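Local structure of aminotransferase, class IV (Brucella abortus, 4TVI) at residues L60-F65 and L92-T97; E109-F114 and L147-I152; T163-R168 and L192-A197; P231-T236 and V257-L262. The protein probably transfers the amino group of leucine, isoleucine or valine to 2-oxoglutarate, using pyridoxal 5'-phosphate as cofactor. All coordinates share one frame; numbering follows the deposited sequence.

Interaction 1: L60-F65 and L92-T97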
loop_
_atom_site.group_PDB
_atom_site.type_symbol
_atom_site.label_atom_id
_atom_site.label_comp_id
_atom_site.label_asym_id
_atom_site.label_seq_id
_atom_site.Cartn_x
_atom_site.Cartn_y
_atom_site.Cartn_z
ATOM N N LEU A 60 2.481 3.852 6.815
ATOM C CA LEU A 60 1.385 2.922 7.085
ATOM C C LEU A 60 0.319 2.942 5.972
ATOM O O LEU A 60 -0.675 2.220 6.037
ATOM C CB LEU A 60 0.769 3.221 8.458
ATOM C CG LEU A 60 1.729 2.945 9.630
ATOM C CD1 LEU A 60 1.193 3.469 10.959
ATOM C CD2 LEU A 60 2.085 1.450 9.747
ATOM N N GLY A 61 0.547 3.773 4.955
ATOM C CA GLY A 61 -0.084 3.627 3.651
ATOM C C GLY A 61 -1.509 4.075 3.364
ATOM O O GLY A 61 -2.153 3.522 2.479
ATOM N N SER A 62 -2.001 5.094 4.054
ATOM C CA SER A 62 -3.420 5.432 3.942
ATOM C C SER A 62 -3.796 6.375 2.784
ATOM O O SER A 62 -4.966 6.714 2.631
ATOM C CB SER A 62 -3.902 6.045 5.259
ATOM O OG SER A 62 -3.188 7.237 5.556
ATOM N N LEU A 63 -2.837 6.766 1.949
ATOM C CA LEU A 63 -3.123 7.765 0.911
ATOM C C LEU A 63 -3.962 7.215 -0.246
ATOM O O LEU A 63 -3.694 6.131 -0.776
ATOM C CB LEU A 63 -1.827 8.366 0.354
ATOM C CG LEU A 63 -1.983 9.567 -0.604
ATOM C CD1 LEU A 63 -0.849 10.591 -0.416
ATOM C CD2 LEU A 63 -2.043 9.127 -2.063
ATOM N N VAL A 64 -4.980 7.978 -0.628
ATOM C CA VAL A 64 -5.768 7.681 -1.818
ATOM C C VAL A 64 -5.575 8.793 -2.834
ATOM O O VAL A 64 -5.163 9.901 -2.479
ATOM C CB VAL A 64 -7.262 7.544 -1.503
ATOM C CG1 VAL A 64 -7.483 6.406 -0.534
ATOM C CG2 VAL A 64 -7.799 8.841 -0.929
ATOM N N PHE A 65 -5.885 8.507 -4.093
ATOM C CA PHE A 65 -5.706 9.489 -5.149
ATOM C C PHE A 65 -6.707 9.271 -6.271
ATOM O O PHE A 65 -7.355 8.230 -6.341
ATOM C CB PHE A 65 -4.278 9.423 -5.696
ATOM C CG PHE A 65 -3.989 8.180 -6.490
ATOM C CD1 PHE A 65 -3.664 6.993 -5.850
ATOM C CD2 PHE A 65 -4.040 8.198 -7.877
ATOM C CE1 PHE A 65 -3.395 5.846 -6.577
ATOM C CE2 PHE A 65 -3.775 7.054 -8.611
ATOM C CZ PHE A 65 -3.451 5.876 -7.962
ATOM N N LEU A 92 -10.950 4.179 2.765
ATOM C CA LEU A 92 -9.697 3.973 3.479
ATOM C C LEU A 92 -9.763 4.495 4.916
ATOM O O LEU A 92 -8.738 4.617 5.587
ATOM C CB LEU A 92 -8.535 4.636 2.726
ATOM C CG LEU A 92 -7.584 3.740 1.920
ATOM C CD1 LEU A 92 -6.876 2.752 2.820
ATOM C CD2 LEU A 92 -8.319 2.996 0.834
ATOM N N GLY A 93 -10.967 4.798 5.392
ATOM C CA GLY A 93 -11.137 5.233 6.768
ATOM C C GLY A 93 -10.760 6.685 7.001
ATOM O O GLY A 93 -10.527 7.111 8.135
ATOM N N LEU A 94 -10.687 7.455 5.924
ATOM C CA LEU A 94 -10.398 8.876 6.038
ATOM C C LEU A 94 -11.687 9.669 6.058
ATOM O O LEU A 94 -12.745 9.148 5.727
ATOM C CB LEU A 94 -9.509 9.344 4.889
ATOM C CG LEU A 94 -8.236 8.525 4.674
ATOM C CD1 LEU A 94 -7.467 9.034 3.464
ATOM C CD2 LEU A 94 -7.368 8.571 5.924
ATOM N N GLU A 95 -11.598 10.930 6.459
ATOM C CA GLU A 95 -12.745 11.820 6.366
ATOM C C GLU A 95 -12.395 12.956 5.422
ATOM O O GLU A 95 -11.703 13.896 5.817
ATOM C CB GLU A 95 -13.145 12.357 7.740
ATOM C CG GLU A 95 -14.345 13.283 7.699
ATOM C CD GLU A 95 -15.618 12.576 7.261
ATOM O OE1 GLU A 95 -15.738 11.356 7.502
ATOM O OE2 GLU A 95 -16.496 13.244 6.671
ATOM N N PRO A 96 -12.861 12.862 4.163
ATOM C CA PRO A 96 -12.547 13.861 3.135
ATOM C C PRO A 96 -12.875 15.272 3.601
ATOM O O PRO A 96 -13.919 15.514 4.203
ATOM C CB PRO A 96 -13.416 13.439 1.937
ATOM C CG PRO A 96 -14.423 12.467 2.495
ATOM C CD PRO A 96 -13.736 11.798 3.643
ATOM N N THR A 97 -11.950 16.183 3.332
ATOM C CA THR A 97 -12.003 17.552 3.820
ATOM C C THR A 97 -12.716 18.502 2.856
ATOM O O THR A 97 -13.046 19.629 3.223
ATOM C CB THR A 97 -10.587 18.069 4.080
ATOM O OG1 THR A 97 -9.806 17.886 2.894
ATOM C CG2 THR A 97 -9.937 17.283 5.221
#
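Val64, at the start of strand 64-70, meets Leu92 and Leu94, which flank a Schellman motif. This motif ends helix 78-91. Gly93 is its C-prime residue and takes positive phi; Leu94 N bonds to Ala89 O and Gly93 N to Arg90 O. The reversal sets the two leucines on either side of Gly93, and both point their side chains at segment 60-65. The contact is buried and purely apolar in its side chains, with no hydrogen bond between the segments. The side chains of Val64 and Leu92 run antiparallel alongside each other, with CG1 of Val64 3.6 Å from CG of Leu92. CG1, anti to the carbonyl carbon of Val64 (chi1 -61°), is the branch that reaches Leu92. The other branch, CG2, approaches CD1 of Leu94 only loosely, at 4.4 Å. Ser62 takes part mainly through its carbonyl oxygen, while its hydroxyl bonds to Gln56 and the backbone N of Ala128. Around the contact, Val64 also packs on Ser88 and Ala89 of the helix, and Leu94 on Ala128 of strand 120-128. Leu92 touches Ala179 and Ala181, next to the cofactor-bearing Lys180, and also Pro186 of the second subunit. The shortest approach between the segments is from Leu94 CD1 to Ser62 O, at 3.5 Å.

Interaction 2: E109-F114 and L147-I152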
loop_
_atom_site.group_PDB
_atom_site.type_symbol
_atom_site.label_atom_id
_atom_site.label_comp_id
_atom_site.label_asym_id
_atom_site.label_seq_id
_atom_site.Cartn_x
_atom_site.Cartn_y
_atom_site.Cartn_z
ATOM N N GLU A 109 -9.437 26.294 -10.864
ATOM C CA GLU A 109 -8.661 27.458 -10.465
ATOM C C GLU A 109 -7.182 27.200 -10.722
ATOM O O GLU A 109 -6.477 28.051 -11.270
ATOM C CB GLU A 109 -8.907 27.797 -8.989
ATOM C CG GLU A 109 -10.292 28.364 -8.715
ATOM C CD GLU A 109 -10.595 28.535 -7.239
ATOM O OE1 GLU A 109 -9.814 28.037 -6.399
ATOM O OE2 GLU A 109 -11.626 29.166 -6.916
ATOM N N GLY A 110 -6.728 26.006 -10.361
ATOM C CA GLY A 110 -5.332 25.647 -10.521
ATOM C C GLY A 110 -4.910 25.604 -11.974
ATOM O O GLY A 110 -3.791 25.994 -12.310
ATOM N N LEU A 111 -5.809 25.132 -12.834
ATOM C CA LEU A 111 -5.522 25.028 -14.258
ATOM C C LEU A 111 -5.201 26.396 -14.850
ATOM O O LEU A 111 -4.418 26.503 -15.791
ATOM C CB LEU A 111 -6.702 24.404 -15.007
ATOM C CG LEU A 111 -7.041 22.944 -14.686
ATOM C CD1 LEU A 111 -8.241 22.475 -15.519
ATOM C CD2 LEU A 111 -5.835 22.020 -14.869
ATOM N N LYS A 112 -5.795 27.438 -14.278
ATOM C CA LYS A 112 -5.572 28.803 -14.737
ATOM C C LYS A 112 -4.125 29.247 -14.544
ATOM O O LYS A 112 -3.669 30.189 -15.190
ATOM C CB LYS A 112 -6.507 29.772 -14.012
ATOM C CG LYS A 112 -7.978 29.563 -14.332
ATOM C CD LYS A 112 -8.240 29.706 -15.822
ATOM C CE LYS A 112 -9.719 29.560 -16.143
ATOM N NZ LYS A 112 -9.983 29.666 -17.603
ATOM N N LYS A 113 -3.402 28.564 -13.664
ATOM C CA LYS A 113 -2.020 28.936 -13.365
ATOM C C LYS A 113 -1.096 28.547 -14.511
ATOM O O LYS A 113 0.033 29.018 -14.597
ATOM C CB LYS A 113 -1.546 28.264 -12.070
ATOM C CG LYS A 113 -2.349 28.617 -10.826
ATOM C CD LYS A 113 -1.710 29.770 -10.062
ATOM C CE LYS A 113 -2.446 30.043 -8.759
ATOM N NZ LYS A 113 -1.864 31.195 -8.013
ATOM N N PHE A 114 -1.582 27.668 -15.378
ATOM C CA PHE A 114 -0.809 27.202 -16.522
ATOM C C PHE A 114 -0.980 28.122 -17.721
ATOM O O PHE A 114 -1.969 28.848 -17.824
ATOM C CB PHE A 114 -1.209 25.769 -16.875
ATOM C CG PHE A 114 -0.785 24.768 -15.846
ATOM C CD1 PHE A 114 -1.574 24.522 -14.733
ATOM C CD2 PHE A 114 0.417 24.091 -15.974
ATOM C CE1 PHE A 114 -1.177 23.611 -13.770
ATOM C CE2 PHE A 114 0.819 23.173 -15.018
ATOM C CZ PHE A 114 0.021 22.933 -13.913
ATOM N N LEU A 147 -3.713 18.800 -4.008
ATOM C CA LEU A 147 -4.110 18.684 -5.406
ATOM C C LEU A 147 -2.925 19.018 -6.304
ATOM O O LEU A 147 -2.499 20.170 -6.384
ATOM C CB LEU A 147 -5.287 19.610 -5.706
ATOM C CG LEU A 147 -5.833 19.604 -7.135
ATOM C CD1 LEU A 147 -6.284 18.199 -7.537
ATOM C CD2 LEU A 147 -6.973 20.596 -7.251
ATOM N N CYS A 148 -2.397 18.008 -6.982
ATOM C CA CYS A 148 -1.194 18.187 -7.787
ATOM C C CYS A 148 -1.515 18.241 -9.277
ATOM O O CYS A 148 -2.087 17.300 -9.839
ATOM C CB CYS A 148 -0.199 17.055 -7.498
ATOM S SG CYS A 148 1.393 17.224 -8.339
ATOM N N LEU A 149 -1.144 19.351 -9.905
ATOM C CA LEU A 149 -1.341 19.539 -11.336
ATOM C C LEU A 149 -0.009 19.526 -12.065
ATOM O O LEU A 149 0.893 20.306 -11.742
ATOM C CB LEU A 149 -2.070 20.854 -11.629
ATOM C CG LEU A 149 -3.365 21.133 -10.867
ATOM C CD1 LEU A 149 -4.036 22.382 -11.416
ATOM C CD2 LEU A 149 -4.303 19.944 -10.900
ATOM N N GLU A 150 0.117 18.627 -13.035
ATOM C CA GLU A 150 1.336 18.518 -13.825
ATOM C C GLU A 150 1.068 18.736 -15.309
ATOM O O GLU A 150 0.177 18.110 -15.888
ATOM C CB GLU A 150 1.995 17.154 -13.615
ATOM C CG GLU A 150 3.353 17.020 -14.294
ATOM C CD GLU A 150 4.055 15.719 -13.937
ATOM O OE1 GLU A 150 3.435 14.878 -13.250
ATOM O OE2 GLU A 150 5.223 15.539 -14.343
ATOM N N ALA A 151 1.845 19.625 -15.918
ATOM C CA ALA A 151 1.769 19.855 -17.352
ATOM C C ALA A 151 2.293 18.643 -18.119
ATOM O O ALA A 151 3.489 18.355 -18.113
ATOM C CB ALA A 151 2.551 21.100 -17.733
ATOM N N ILE A 152 1.379 17.906 -18.738
ATOM C CA ILE A 152 1.742 16.779 -19.591
ATOM C C ILE A 152 1.011 16.866 -20.922
ATOM O O ILE A 152 -0.216 16.796 -20.956
ATOM C CB ILE A 152 1.418 15.439 -18.922
ATOM C CG1 ILE A 152 2.104 15.355 -17.553
ATOM C CG2 ILE A 152 1.833 14.281 -19.830
ATOM C CD1 ILE A 152 1.926 14.027 -16.852
#
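Leu149 packs against the C-terminal part of helix 100-111 and beside the ring of Phe114. Leu149 CD1 presses on the helix backbone, 3.4 Å from Gly110 C and 3.6 Å from Leu111 N. Gly110 has no side chain, and its backbone lies directly against Leu149. CD2 of Leu111 meets the same methyl at 3.9 Å, the two leucine side chains crossing at about a right angle. Phe114 covers the next part of the strand. Its CE1 lies 3.6 Å from Leu149 CB, and its CE2 lies 3.8 Å from Ala151 CB. The ring therefore spans two residues whose side chains lie on one side of the strand. Leu149 O lies at the ring edge, in its plane, 3.5 Å from CZ. No hydrogen bond joins the segments.

The chain leading out of the helix positions the ring. A type I beta turn runs from Leu111 to Phe114, with Phe114 N bonded to Leu111 O. CG of Phe114 is anti to its carbonyl carbon (chi1 -69°), which carries the ring from this turn to the strand.

Further out, Trp36 of strand 35-39 meets Phe114 edge-to-face and Lys113 in a cation-pi contact. Leu149 also packs on Val120 and Ile122 of strand 120-128 and on Trp43 of strand 42-45. The contact thus lays the C-terminal part of helix 100-111 on the antiparallel sheet, where strand 143-151 runs between strands 35-39 and 120-128.

Interaction 3: T163-R168 and L192-A197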
loop_
_atom_site.group_PDB
_atom_site.type_symbol
_atom_site.label_atom_id
_atom_site.label_comp_id
_atom_site.label_asym_id
_atom_site.label_seq_id
_atom_site.Cartn_x
_atom_site.Cartn_y
_atom_site.Cartn_z
ATOM N N THR A 163 1.670 -8.993 -22.049
ATOM C CA THR A 163 1.970 -10.395 -21.815
ATOM C C THR A 163 1.221 -10.778 -20.550
ATOM O O THR A 163 0.529 -9.947 -19.958
ATOM C CB THR A 163 3.487 -10.655 -21.654
ATOM O OG1 THR A 163 3.726 -12.055 -21.438
ATOM C CG2 THR A 163 4.031 -9.866 -20.480
ATOM N N THR A 164 1.339 -12.032 -20.142
ATOM C CA THR A 164 0.724 -12.469 -18.903
ATOM C C THR A 164 1.649 -12.159 -17.740
ATOM O O THR A 164 2.825 -11.855 -17.939
ATOM C CB THR A 164 0.406 -13.968 -18.924
ATOM O OG1 THR A 164 1.588 -14.692 -19.273
ATOM C CG2 THR A 164 -0.681 -14.261 -19.948
ATOM N N THR A 165 1.113 -12.240 -16.528
ATOM C CA THR A 165 1.916 -12.043 -15.331
ATOM C C THR A 165 1.652 -13.164 -14.333
ATOM O O THR A 165 0.566 -13.748 -14.305
ATOM C CB THR A 165 1.633 -10.681 -14.672
ATOM O OG1 THR A 165 2.353 -10.595 -13.435
ATOM C CG2 THR A 165 0.139 -10.511 -14.403
ATOM N N SER A 166 2.663 -13.473 -13.530
ATOM C CA SER A 166 2.560 -14.532 -12.543
ATOM C C SER A 166 1.741 -14.077 -11.343
ATOM O O SER A 166 1.342 -14.879 -10.510
ATOM C CB SER A 166 3.954 -14.971 -12.099
ATOM O OG SER A 166 4.588 -13.926 -11.387
ATOM N N PHE A 167 1.529 -12.774 -11.234
ATOM C CA PHE A 167 0.782 -12.240 -10.107
ATOM C C PHE A 167 -0.681 -12.016 -10.461
ATOM O O PHE A 167 -1.027 -11.894 -11.632
ATOM C CB PHE A 167 1.424 -10.942 -9.628
ATOM C CG PHE A 167 2.902 -11.067 -9.379
ATOM C CD1 PHE A 167 3.378 -11.782 -8.292
ATOM C CD2 PHE A 167 3.816 -10.467 -10.234
ATOM C CE1 PHE A 167 4.738 -11.902 -8.062
ATOM C CE2 PHE A 167 5.181 -10.584 -10.009
ATOM C CZ PHE A 167 5.641 -11.300 -8.921
ATOM N N ARG A 168 -1.537 -11.974 -9.445
ATOM C CA ARG A 168 -2.962 -11.769 -9.663
ATOM C C ARG A 168 -3.470 -10.571 -8.873
ATOM O O ARG A 168 -2.810 -10.090 -7.944
ATOM C CB ARG A 168 -3.770 -13.015 -9.289
ATOM C CG ARG A 168 -3.246 -14.307 -9.872
ATOM C CD ARG A 168 -4.183 -15.488 -9.570
ATOM N NE ARG A 168 -3.644 -16.735 -10.106
ATOM C CZ ARG A 168 -3.964 -17.954 -9.671
ATOM N NH1 ARG A 168 -4.834 -18.114 -8.681
ATOM N NH2 ARG A 168 -3.406 -19.020 -10.227
ATOM N N LEU A 192 4.385 -4.981 -13.856
ATOM C CA LEU A 192 5.008 -4.193 -14.910
ATOM C C LEU A 192 6.479 -4.546 -15.033
ATOM O O LEU A 192 6.999 -4.682 -16.142
ATOM C CB LEU A 192 4.836 -2.698 -14.633
ATOM C CG LEU A 192 3.406 -2.192 -14.823
ATOM C CD1 LEU A 192 3.246 -0.809 -14.236
ATOM C CD2 LEU A 192 3.047 -2.182 -16.301
ATOM N N ARG A 193 7.143 -4.715 -13.889
ATOM C CA ARG A 193 8.543 -5.123 -13.875
ATOM C C ARG A 193 8.704 -6.459 -14.597
ATOM O O ARG A 193 9.618 -6.643 -15.403
ATOM C CB ARG A 193 9.072 -5.235 -12.442
ATOM C CG ARG A 193 10.482 -5.819 -12.363
ATOM C CD ARG A 193 10.799 -6.356 -10.972
ATOM N NE ARG A 193 9.750 -7.252 -10.484
ATOM C CZ ARG A 193 9.651 -8.541 -10.795
ATOM N NH1 ARG A 193 10.541 -9.107 -11.603
ATOM N NH2 ARG A 193 8.656 -9.266 -10.297
ATOM N N GLU A 194 7.804 -7.389 -14.304
ATOM C CA GLU A 194 7.839 -8.700 -14.944
ATOM C C GLU A 194 7.610 -8.600 -16.450
ATOM O O GLU A 194 8.313 -9.232 -17.239
ATOM C CB GLU A 194 6.781 -9.617 -14.329
ATOM C CG GLU A 194 7.065 -11.098 -14.496
ATOM C CD GLU A 194 6.005 -11.959 -13.837
ATOM O OE1 GLU A 194 4.810 -11.613 -13.938
ATOM O OE2 GLU A 194 6.365 -12.976 -13.217
ATOM N N ALA A 195 6.636 -7.786 -16.844
ATOM C CA ALA A 195 6.324 -7.603 -18.257
ATOM C C ALA A 195 7.523 -7.021 -18.993
ATOM O O ALA A 195 7.913 -7.506 -20.056
ATOM C CB ALA A 195 5.107 -6.703 -18.423
ATOM N N LYS A 196 8.103 -5.984 -18.402
ATOM C CA LYS A 196 9.274 -5.324 -18.955
ATOM C C LYS A 196 10.432 -6.294 -19.104
ATOM O O LYS A 196 11.128 -6.287 -20.117
ATOM C CB LYS A 196 9.677 -4.149 -18.062
ATOM C CG LYS A 196 10.939 -3.426 -18.485
ATOM C CD LYS A 196 11.243 -2.297 -17.504
ATOM C CE LYS A 196 12.428 -1.467 -17.947
ATOM N NZ LYS A 196 12.562 -0.245 -17.100
ATOM N N ALA A 197 10.620 -7.152 -18.105
ATOM C CA ALA A 197 11.688 -8.143 -18.176
ATOM C C ALA A 197 11.457 -9.095 -19.345
ATOM O O ALA A 197 12.404 -9.529 -19.995
ATOM C CB ALA A 197 11.798 -8.924 -16.864
#
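Thr163 of strand 160-164 packs its CG2 methyl 3.9 Å from CB of Ala195 on helix 185-198. Its hydroxyl turns elsewhere and bonds to Asp289 and Lys198. Thr165 begins the polar part of the contact. OG1 lies anti to the backbone N (chi1 175°) and donates to OE1 of Glu194 at 2.7 Å, nearly in line with the C-O bond of the carboxylate. The same OG1 accepts from Phe167 N, which makes an ST turn. Ser166 grips the carboxylate twice. Its N donates to OE1 at 2.9 Å, with an N-H...O angle of 164°, and its OG donates to OE2 at 2.7 Å. Both donors come on the syn side, somewhat out of the carboxylate plane. Ser166 OG also sits over the centre of one face of the Phe167 ring, 3.5 Å above it. Phe167 then meets Arg193, whose NH2 lies 3.7 Å from CE2, at the ring edge. The ring and guanidinium planes are 77° apart, so the two groups do not stack. Phe167 also packs on Asn187 and Met191 of the helix and on Leu172 of the second subunit. Glu194 thus joins segment 163-168 to the helix with three bonds. Because they reach both oxygens, the carboxylate is restrained in rotation, and its negative charge would probably be stabilised by these donors.

Interaction 4: P231-T236 and V257-L262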
loop_
_atom_site.group_PDB
_atom_site.type_symbol
_atom_site.label_atom_id
_atom_site.label_comp_id
_atom_site.label_asym_id
_atom_site.label_seq_id
_atom_site.Cartn_x
_atom_site.Cartn_y
_atom_site.Cartn_z
ATOM N N PRO A 231 -14.126 -6.983 -19.318
ATOM C CA PRO A 231 -14.385 -7.696 -18.062
ATOM C C PRO A 231 -15.521 -7.086 -17.254
ATOM O O PRO A 231 -15.559 -5.869 -17.055
ATOM C CB PRO A 231 -13.060 -7.566 -17.309
ATOM C CG PRO A 231 -12.042 -7.481 -18.382
ATOM C CD PRO A 231 -12.692 -6.717 -19.510
ATOM N N VAL A 232 -16.440 -7.930 -16.796
ATOM C CA VAL A 232 -17.519 -7.460 -15.943
ATOM C C VAL A 232 -16.902 -7.012 -14.621
ATOM O O VAL A 232 -16.044 -7.707 -14.065
ATOM C CB VAL A 232 -18.598 -8.553 -15.710
ATOM C CG1 VAL A 232 -17.985 -9.821 -15.125
ATOM C CG2 VAL A 232 -19.714 -8.036 -14.813
ATOM N N PRO A 233 -17.293 -5.821 -14.137
ATOM C CA PRO A 233 -16.792 -5.352 -12.839
ATOM C C PRO A 233 -17.156 -6.330 -11.742
ATOM O O PRO A 233 -18.332 -6.664 -11.623
ATOM C CB PRO A 233 -17.514 -4.015 -12.637
ATOM C CG PRO A 233 -17.879 -3.564 -14.022
ATOM C CD PRO A 233 -18.178 -4.832 -14.781
ATOM N N ASN A 234 -16.179 -6.804 -10.974
ATOM C CA ASN A 234 -16.482 -7.713 -9.875
ATOM C C ASN A 234 -15.795 -7.272 -8.583
ATOM O O ASN A 234 -15.781 -8.001 -7.598
ATOM C CB ASN A 234 -16.086 -9.154 -10.228
ATOM C CG ASN A 234 -14.578 -9.344 -10.379
ATOM O OD1 ASN A 234 -13.793 -8.396 -10.275
ATOM N ND2 ASN A 234 -14.168 -10.586 -10.622
ATOM N N GLY A 235 -15.211 -6.074 -8.604
ATOM C CA GLY A 235 -14.626 -5.497 -7.405
ATOM C C GLY A 235 -13.144 -5.752 -7.200
ATOM O O GLY A 235 -12.550 -5.227 -6.261
ATOM N N THR A 236 -12.536 -6.549 -8.073
ATOM C CA THR A 236 -11.120 -6.866 -7.927
ATOM C C THR A 236 -10.295 -5.827 -8.669
ATOM O O THR A 236 -9.069 -5.780 -8.543
ATOM C CB THR A 236 -10.782 -8.270 -8.462
ATOM O OG1 THR A 236 -11.115 -8.342 -9.853
ATOM C CG2 THR A 236 -11.552 -9.323 -7.700
ATOM N N VAL A 257 -21.734 -3.712 -26.703
ATOM C CA VAL A 257 -20.688 -3.839 -25.708
ATOM C C VAL A 257 -21.124 -4.823 -24.627
ATOM O O VAL A 257 -22.157 -4.631 -23.984
ATOM C CB VAL A 257 -20.346 -2.486 -25.058
ATOM C CG1 VAL A 257 -19.188 -2.651 -24.098
ATOM C CG2 VAL A 257 -20.016 -1.453 -26.123
ATOM N N HIS A 258 -20.338 -5.876 -24.427
ATOM C CA HIS A 258 -20.705 -6.898 -23.456
ATOM C C HIS A 258 -19.775 -6.870 -22.251
ATOM O O HIS A 258 -18.565 -7.046 -22.381
ATOM C CB HIS A 258 -20.692 -8.283 -24.101
ATOM C CG HIS A 258 -21.608 -8.411 -25.282
ATOM N ND1 HIS A 258 -22.972 -8.243 -25.187
ATOM C CD2 HIS A 258 -21.356 -8.717 -26.577
ATOM C CE1 HIS A 258 -23.521 -8.424 -26.376
ATOM N NE2 HIS A 258 -22.563 -8.715 -27.237
ATOM N N GLU A 259 -20.360 -6.644 -21.078
ATOM C CA GLU A 259 -19.633 -6.726 -19.818
ATOM C C GLU A 259 -19.814 -8.107 -19.221
ATOM O O GLU A 259 -20.821 -8.391 -18.572
ATOM C CB GLU A 259 -20.113 -5.658 -18.847
ATOM C CG GLU A 259 -19.904 -4.255 -19.369
ATOM C CD GLU A 259 -20.415 -3.216 -18.403
ATOM O OE1 GLU A 259 -19.741 -2.988 -17.373
ATOM O OE2 GLU A 259 -21.499 -2.649 -18.667
ATOM N N THR A 260 -18.830 -8.964 -19.451
ATOM C CA THR A 260 -18.963 -10.372 -19.138
ATOM C C THR A 260 -17.663 -10.925 -18.572
ATOM O O THR A 260 -16.646 -10.230 -18.530
ATOM C CB THR A 260 -19.353 -11.176 -20.384
ATOM O OG1 THR A 260 -19.656 -12.523 -20.011
ATOM C CG2 THR A 260 -18.207 -11.172 -21.383
ATOM N N THR A 261 -17.701 -12.178 -18.135
ATOM C CA THR A 261 -16.507 -12.825 -17.615
ATOM C C THR A 261 -15.622 -13.234 -18.787
ATOM O O THR A 261 -16.059 -13.950 -19.686
ATOM C CB THR A 261 -16.859 -14.051 -16.756
ATOM O OG1 THR A 261 -17.620 -13.634 -15.614
ATOM C CG2 THR A 261 -15.595 -14.777 -16.297
ATOM N N LEU A 262 -14.384 -12.754 -18.790
ATOM C CA LEU A 262 -13.457 -13.064 -19.870
ATOM C C LEU A 262 -12.205 -13.770 -19.360
ATOM O O LEU A 262 -11.693 -13.456 -18.283
ATOM C CB LEU A 262 -13.066 -11.788 -20.620
ATOM C CG LEU A 262 -14.187 -11.003 -21.302
ATOM C CD1 LEU A 262 -13.674 -9.635 -21.737
ATOM C CD2 LEU A 262 -14.763 -11.768 -22.491
#
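The backbones of Pro231 and Thr260 form a parallel beta bridge, with CA atoms 5.4 Å apart. Between the segments one hydrogen bond forms, from Val232 N to Thr260 O at 2.9 Å, with an N-H...O angle of 144°; Thr260 also bonds to the backbone of Thr230. The Val232 donor stands above the carbonyl plane. Thr260 O also receives a CA-H...O contact from Pro231 CA at 3.4 Å.

The side chains divide along the strand. Pro231 lays CD against CD1 of Leu262 at 3.8 Å, crossing it at about a right angle. Val232 packs against the strand backbone, its CB 3.6 Å from Glu259 O. Its CG1, between the backbone N and carbonyl carbon (chi1 56°), comes 3.9 Å from the hydroxyl oxygen of Thr261. Pro233 brings CD to 3.5 Å from OE1 of Glu259. That oxygen has its main partner in helix 241-252, where Arg243 forms a salt bridge with it. Arg243 NH2 also bonds to Pro231 O. Past the prolines, OD1 of Asn234 accepts from Thr236 N, an Asx turn, and also from Thr236 OG1.

The contact continues the pairing of strands 227-231 and 257-260 to its end, after which segment 231-236 leaves the pairing. The charged end of Glu259 meets only ring carbons of Pro233 across the segments; the salt bridge from Arg243 probably offsets most of its charge.

From the N terminus the four contacts follow in series; none nest or cross. Interaction 1 closes a loop through helix 78-91, joining strand 64-70 to the turn after that helix. Interaction 2 next closes a loop holding strand 120-128 and the first residues of strand 143-151, and sets the end of helix 100-111 on the same antiparallel sheet. Interactions 3 and 4 belong to the mixed sheet. Interaction 3 ties strand 160-164 to helix 185-198, closing a loop that contains the cofactor-bearing Lys180. Interaction 4 closes the crossover through helix 241-252 between two parallel strands. Interactions 2 and 4 lie about 34 Å apart between centres; 1 and 3 touch the second subunit most, 2 more lightly.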